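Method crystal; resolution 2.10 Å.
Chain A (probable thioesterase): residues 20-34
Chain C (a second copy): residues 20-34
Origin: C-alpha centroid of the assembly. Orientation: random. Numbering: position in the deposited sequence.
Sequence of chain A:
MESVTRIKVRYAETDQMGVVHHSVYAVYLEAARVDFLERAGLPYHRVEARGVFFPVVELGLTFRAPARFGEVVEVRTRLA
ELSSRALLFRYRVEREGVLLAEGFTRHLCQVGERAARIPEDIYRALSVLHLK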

# COMPACT_ATOMS: atom_id res chain seq x y z
N VAL A 20 3.29 -9.51 -8.68
CA VAL A 20 3.36 -8.76 -7.43
C VAL A 20 4.26 -7.57 -7.71
O VAL A 20 5.36 -7.72 -8.23
CB VAL A 20 3.98 -9.61 -6.30
CG1 VAL A 20 4.25 -8.72 -5.08
CG2 VAL A 20 3.04 -10.76 -5.93
N HIS A 21 3.79 -6.37 -7.36
CA HIS A 21 4.58 -5.17 -7.61
C HIS A 21 5.88 -5.22 -6.81
O HIS A 21 5.89 -5.60 -5.64
CB HIS A 21 3.78 -3.92 -7.26
CG HIS A 21 4.42 -2.66 -7.73
ND1 HIS A 21 5.18 -1.86 -6.90
CD2 HIS A 21 4.42 -2.06 -8.94
CE1 HIS A 21 5.62 -0.81 -7.59
NE2 HIS A 21 5.17 -0.91 -8.83
N HIS A 22 6.97 -4.82 -7.45
CA HIS A 22 8.27 -4.87 -6.79
C HIS A 22 8.37 -4.17 -5.44
O HIS A 22 9.21 -4.54 -4.61
CB HIS A 22 9.36 -4.37 -7.74
CG HIS A 22 9.21 -2.93 -8.14
ND1 HIS A 22 9.86 -1.91 -7.48
CD2 HIS A 22 8.49 -2.35 -9.12
CE1 HIS A 22 9.55 -0.76 -8.05
NE2 HIS A 22 8.72 -1.00 -9.05
N SER A 23 7.52 -3.17 -5.19
CA SER A 23 7.59 -2.48 -3.89
C SER A 23 6.99 -3.34 -2.79
O SER A 23 7.31 -3.18 -1.61
CB SER A 23 6.86 -1.13 -3.93
OG SER A 23 5.45 -1.27 -3.98
N VAL A 24 6.13 -4.28 -3.17
CA VAL A 24 5.49 -5.16 -2.21
C VAL A 24 6.48 -6.10 -1.52
O VAL A 24 6.31 -6.44 -0.35
CB VAL A 24 4.37 -5.97 -2.90
CG1 VAL A 24 3.81 -7.03 -1.97
CG2 VAL A 24 3.26 -5.03 -3.32
N TYR A 25 7.52 -6.50 -2.23
CA TYR A 25 8.50 -7.43 -1.65
C TYR A 25 9.11 -6.98 -0.33
O TYR A 25 9.34 -7.81 0.56
CB TYR A 25 9.58 -7.73 -2.69
CG TYR A 25 9.08 -8.63 -3.81
CD1 TYR A 25 9.36 -10.00 -3.80
CD2 TYR A 25 8.33 -8.12 -4.87
CE1 TYR A 25 8.90 -10.84 -4.83
CE2 TYR A 25 7.87 -8.94 -5.90
CZ TYR A 25 8.16 -10.30 -5.87
OH TYR A 25 7.73 -11.11 -6.90
N ALA A 26 9.37 -5.69 -0.16
CA ALA A 26 9.93 -5.21 1.09
C ALA A 26 8.95 -5.51 2.23
O ALA A 26 9.37 -5.75 3.36
CB ALA A 26 10.22 -3.72 1.02
N VAL A 27 7.66 -5.47 1.94
CA VAL A 27 6.65 -5.75 2.95
C VAL A 27 6.70 -7.24 3.30
O VAL A 27 6.59 -7.61 4.47
CB VAL A 27 5.23 -5.36 2.45
CG1 VAL A 27 4.17 -5.86 3.41
CG2 VAL A 27 5.13 -3.83 2.33
N TYR A 28 6.88 -8.09 2.29
CA TYR A 28 6.99 -9.53 2.50
C TYR A 28 8.23 -9.79 3.36
O TYR A 28 8.20 -10.63 4.26
CB TYR A 28 7.15 -10.27 1.18
CG TYR A 28 5.92 -10.33 0.29
CD1 TYR A 28 6.00 -10.90 -0.98
CD2 TYR A 28 4.69 -9.84 0.72
CE1 TYR A 28 4.89 -10.99 -1.80
CE2 TYR A 28 3.56 -9.93 -0.10
CZ TYR A 28 3.67 -10.51 -1.37
OH TYR A 28 2.58 -10.65 -2.21
N LEU A 29 9.32 -9.08 3.08
CA LEU A 29 10.55 -9.23 3.86
C LEU A 29 10.30 -8.84 5.32
O LEU A 29 10.80 -9.48 6.24
CB LEU A 29 11.68 -8.36 3.29
CG LEU A 29 12.17 -8.69 1.87
CD1 LEU A 29 13.48 -7.98 1.60
CD2 LEU A 29 12.36 -10.19 1.72
N GLU A 30 9.55 -7.76 5.51
CA GLU A 30 9.24 -7.28 6.85
C GLU A 30 8.41 -8.31 7.61
O GLU A 30 8.67 -8.59 8.77
CB GLU A 30 8.49 -5.94 6.77
CG GLU A 30 8.03 -5.38 8.13
CD GLU A 30 7.31 -4.04 8.00
OE1 GLU A 30 7.90 -2.99 8.33
OE2 GLU A 30 6.15 -4.04 7.54
N ALA A 31 7.41 -8.87 6.94
CA ALA A 31 6.56 -9.88 7.57
C ALA A 31 7.42 -11.06 8.03
O ALA A 31 7.25 -11.55 9.15
CB ALA A 31 5.48 -10.34 6.60
N ALA A 32 8.34 -11.50 7.17
CA ALA A 32 9.22 -12.62 7.48
C ALA A 32 10.16 -12.26 8.62
O ALA A 32 10.38 -13.06 9.53
CB ALA A 32 10.03 -13.01 6.24
N ARG A 33 10.71 -11.05 8.57
CA ARG A 33 11.61 -10.58 9.62
C ARG A 33 10.86 -10.58 10.96
O ARG A 33 11.37 -11.06 11.98
CB ARG A 33 12.11 -9.16 9.28
CG ARG A 33 12.98 -8.53 10.36
CD ARG A 33 13.67 -7.23 9.92
NE ARG A 33 12.77 -6.12 9.57
CZ ARG A 33 12.37 -5.83 8.33
NH1 ARG A 33 12.77 -6.57 7.30
NH2 ARG A 33 11.59 -4.78 8.10
N VAL A 34 9.64 -10.05 10.95
CA VAL A 34 8.81 -9.98 12.15
C VAL A 34 8.49 -11.38 12.71
O VAL A 34 8.50 -11.60 13.92
CB VAL A 34 7.49 -9.22 11.82
CG1 VAL A 34 6.42 -9.55 12.85
CG2 VAL A 34 7.76 -7.71 11.78
N VAL C 20 7.82 7.92 7.24
CA VAL C 20 7.39 7.19 6.05
C VAL C 20 7.99 5.78 6.07
O VAL C 20 9.20 5.61 6.23
CB VAL C 20 7.87 7.91 4.77
CG1 VAL C 20 7.67 7.01 3.56
CG2 VAL C 20 7.11 9.24 4.60
N HIS C 21 7.14 4.78 5.90
CA HIS C 21 7.61 3.39 5.92
C HIS C 21 8.64 3.16 4.81
O HIS C 21 8.45 3.60 3.68
CB HIS C 21 6.42 2.44 5.77
CG HIS C 21 6.76 1.02 6.11
ND1 HIS C 21 7.12 0.10 5.15
CD2 HIS C 21 6.81 0.38 7.30
CE1 HIS C 21 7.37 -1.06 5.74
NE2 HIS C 21 7.19 -0.92 7.04
N HIS C 22 9.72 2.46 5.14
CA HIS C 22 10.78 2.22 4.17
C HIS C 22 10.31 1.58 2.87
O HIS C 22 10.95 1.74 1.84
CB HIS C 22 11.90 1.37 4.80
CG HIS C 22 11.44 0.03 5.29
ND1 HIS C 22 11.53 -1.11 4.52
CD2 HIS C 22 10.87 -0.35 6.45
CE1 HIS C 22 11.04 -2.14 5.19
NE2 HIS C 22 10.63 -1.70 6.37
N SER C 23 9.19 0.86 2.91
CA SER C 23 8.69 0.23 1.69
C SER C 23 8.07 1.23 0.70
O SER C 23 7.99 0.95 -0.50
CB SER C 23 7.67 -0.85 2.04
OG SER C 23 6.43 -0.29 2.42
N VAL C 24 7.66 2.39 1.21
CA VAL C 24 7.04 3.42 0.37
C VAL C 24 8.03 4.06 -0.60
O VAL C 24 7.68 4.44 -1.72
CB VAL C 24 6.42 4.56 1.25
CG1 VAL C 24 5.80 5.64 0.36
CG2 VAL C 24 5.37 3.99 2.19
N TYR C 25 9.28 4.17 -0.16
CA TYR C 25 10.32 4.79 -0.97
C TYR C 25 10.44 4.25 -2.38
O TYR C 25 10.71 5.00 -3.32
CB TYR C 25 11.65 4.68 -0.23
CG TYR C 25 11.75 5.67 0.90
CD1 TYR C 25 12.38 6.91 0.71
CD2 TYR C 25 11.18 5.40 2.14
CE1 TYR C 25 12.43 7.85 1.74
CE2 TYR C 25 11.23 6.33 3.17
CZ TYR C 25 11.86 7.55 2.97
OH TYR C 25 11.91 8.48 3.99
N ALA C 26 10.23 2.95 -2.54
CA ALA C 26 10.30 2.33 -3.85
C ALA C 26 9.20 2.93 -4.72
O ALA C 26 9.38 3.13 -5.92
CB ALA C 26 10.12 0.81 -3.72
N VAL C 27 8.06 3.22 -4.09
CA VAL C 27 6.92 3.81 -4.80
C VAL C 27 7.30 5.24 -5.21
O VAL C 27 6.95 5.68 -6.30
CB VAL C 27 5.64 3.80 -3.91
CG1 VAL C 27 4.53 4.63 -4.54
CG2 VAL C 27 5.16 2.34 -3.73
N TYR C 28 8.04 5.94 -4.35
CA TYR C 28 8.47 7.30 -4.70
C TYR C 28 9.42 7.24 -5.89
O TYR C 28 9.29 8.02 -6.83
CB TYR C 28 9.19 7.98 -3.54
CG TYR C 28 8.34 8.37 -2.35
CD1 TYR C 28 8.93 8.85 -1.18
CD2 TYR C 28 6.94 8.25 -2.38
CE1 TYR C 28 8.17 9.20 -0.06
CE2 TYR C 28 6.17 8.59 -1.26
CZ TYR C 28 6.79 9.07 -0.11
OH TYR C 28 6.06 9.39 1.01
N LEU C 29 10.37 6.31 -5.84
CA LEU C 29 11.33 6.18 -6.94
C LEU C 29 10.62 5.91 -8.26
O LEU C 29 11.06 6.37 -9.32
CB LEU C 29 12.33 5.04 -6.66
CG LEU C 29 13.15 5.05 -5.36
CD1 LEU C 29 14.31 4.08 -5.49
CD2 LEU C 29 13.68 6.44 -5.07
N GLU C 30 9.51 5.18 -8.20
CA GLU C 30 8.73 4.83 -9.39
C GLU C 30 8.05 6.03 -10.04
O GLU C 30 7.98 6.12 -11.26
CB GLU C 30 7.67 3.78 -9.05
CG GLU C 30 6.81 3.36 -10.24
CD GLU C 30 5.80 2.28 -9.88
OE1 GLU C 30 6.02 1.10 -10.24
OE2 GLU C 30 4.79 2.61 -9.23
N ALA C 31 7.55 6.94 -9.21
CA ALA C 31 6.88 8.14 -9.71
C ALA C 31 7.94 9.06 -10.31
O ALA C 31 7.72 9.67 -11.35
CB ALA C 31 6.15 8.85 -8.57
N ALA C 32 9.07 9.16 -9.63
CA ALA C 32 10.18 10.00 -10.08
C ALA C 32 10.69 9.48 -11.42
O ALA C 32 11.02 10.26 -12.32
CB ALA C 32 11.29 10.00 -9.04
N ARG C 33 10.76 8.16 -11.54
CA ARG C 33 11.21 7.50 -12.75
C ARG C 33 10.20 7.74 -13.89
O ARG C 33 10.59 8.05 -15.02
CB ARG C 33 11.35 6.00 -12.49
CG ARG C 33 11.69 5.17 -13.71
CD ARG C 33 12.13 3.75 -13.33
NE ARG C 33 11.05 2.91 -12.80
CZ ARG C 33 10.89 2.60 -11.51
NH1 ARG C 33 11.73 3.08 -10.59
NH2 ARG C 33 9.90 1.79 -11.13
N VAL C 34 8.92 7.60 -13.59
CA VAL C 34 7.89 7.82 -14.60
C VAL C 34 7.96 9.27 -15.07
O VAL C 34 7.73 9.57 -16.24
CB VAL C 34 6.50 7.53 -14.01
CG1 VAL C 34 5.42 8.08 -14.94
CG2 VAL C 34 6.32 6.03 -13.82
O HOH W 1 9.18 -1.37 -1.30

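Each stretch enters as an extended loop, turns at residues 21 to 24, and continues as a helix to residue 34 and beyond. The turn is closed by the backbone bond from Val A24 N to His A21 O (2.8 Å) and by its counterpart from Val C24 N to His C21 O (2.9 Å); i to i+4 bonds then carry the helix, as from Glu A30 N to Ala A26 O (2.9 Å). The two copies meet around the beginnings of these helices in a nearly symmetric, reciprocal register: the CA atoms of Ser A23 and Ala C26 lie 5.5 Å apart, and those of Ala A26 and Ser C23 lie 5.6 Å apart. Together the stretches bury 504 Å².

Such close backbones leave room for small side chains at the centre. Ser A23 CB packs against Ala C26 CB at 3.8 Å, and Ala A26 CB against Ser C23 CB at 4.0 Å, with all four CA-to-CB bonds directed toward the other stretch. Beside these pairs, the valine methyls pack against the serine hydroxyls, Val C27 CG2 lying 3.6 Å from Ser A23 OG and Val A27 CG2 lying 3.8 Å from Ser C23 OG. The oxygen of water 1 lies 2.6 Å from Ser A23 O and 2.7 Å from Ser C23 O and so sits between the two carbonyls, which are both acceptors and so cannot satisfy one another.

Flanking this centre are two reciprocal polar pairings, His A21 with Glu C30 and His C21 with Glu A30. His A21 NE2 donates to Glu C30 OE1 at 2.6 Å, and His C21 NE2 donates to Glu A30 OE1 at 2.5 Å. In each case the carboxylate oxygen sits at the edge of the imidazole, near its plane, where the N-H bond points; the angles of 155° and 156° fit short, well-directed bonds. The fully extended chi1 and chi2 of both glutamates (t, t) carry the carboxylates out from the helices to the rings.

The other ring nitrogen of each histidine ties back to its own turn. His A21 ND1 is hydrogen-bonded to Ser A23 OG at 3.0 Å, and His C21 ND1 to Ser C23 OG at 2.8 Å. In chain C, Ser C23 N also donates to His C21 ND1 at 3.1 Å, a capping bond at the turn that leads into the helix. Each imidazole thus links its local turn to the partner's helix.

Farther out, Arg A33 and Arg C33 point their CA-to-CB bonds toward the opposing stretch and add smaller contacts beside His C22 and His A22, respectively.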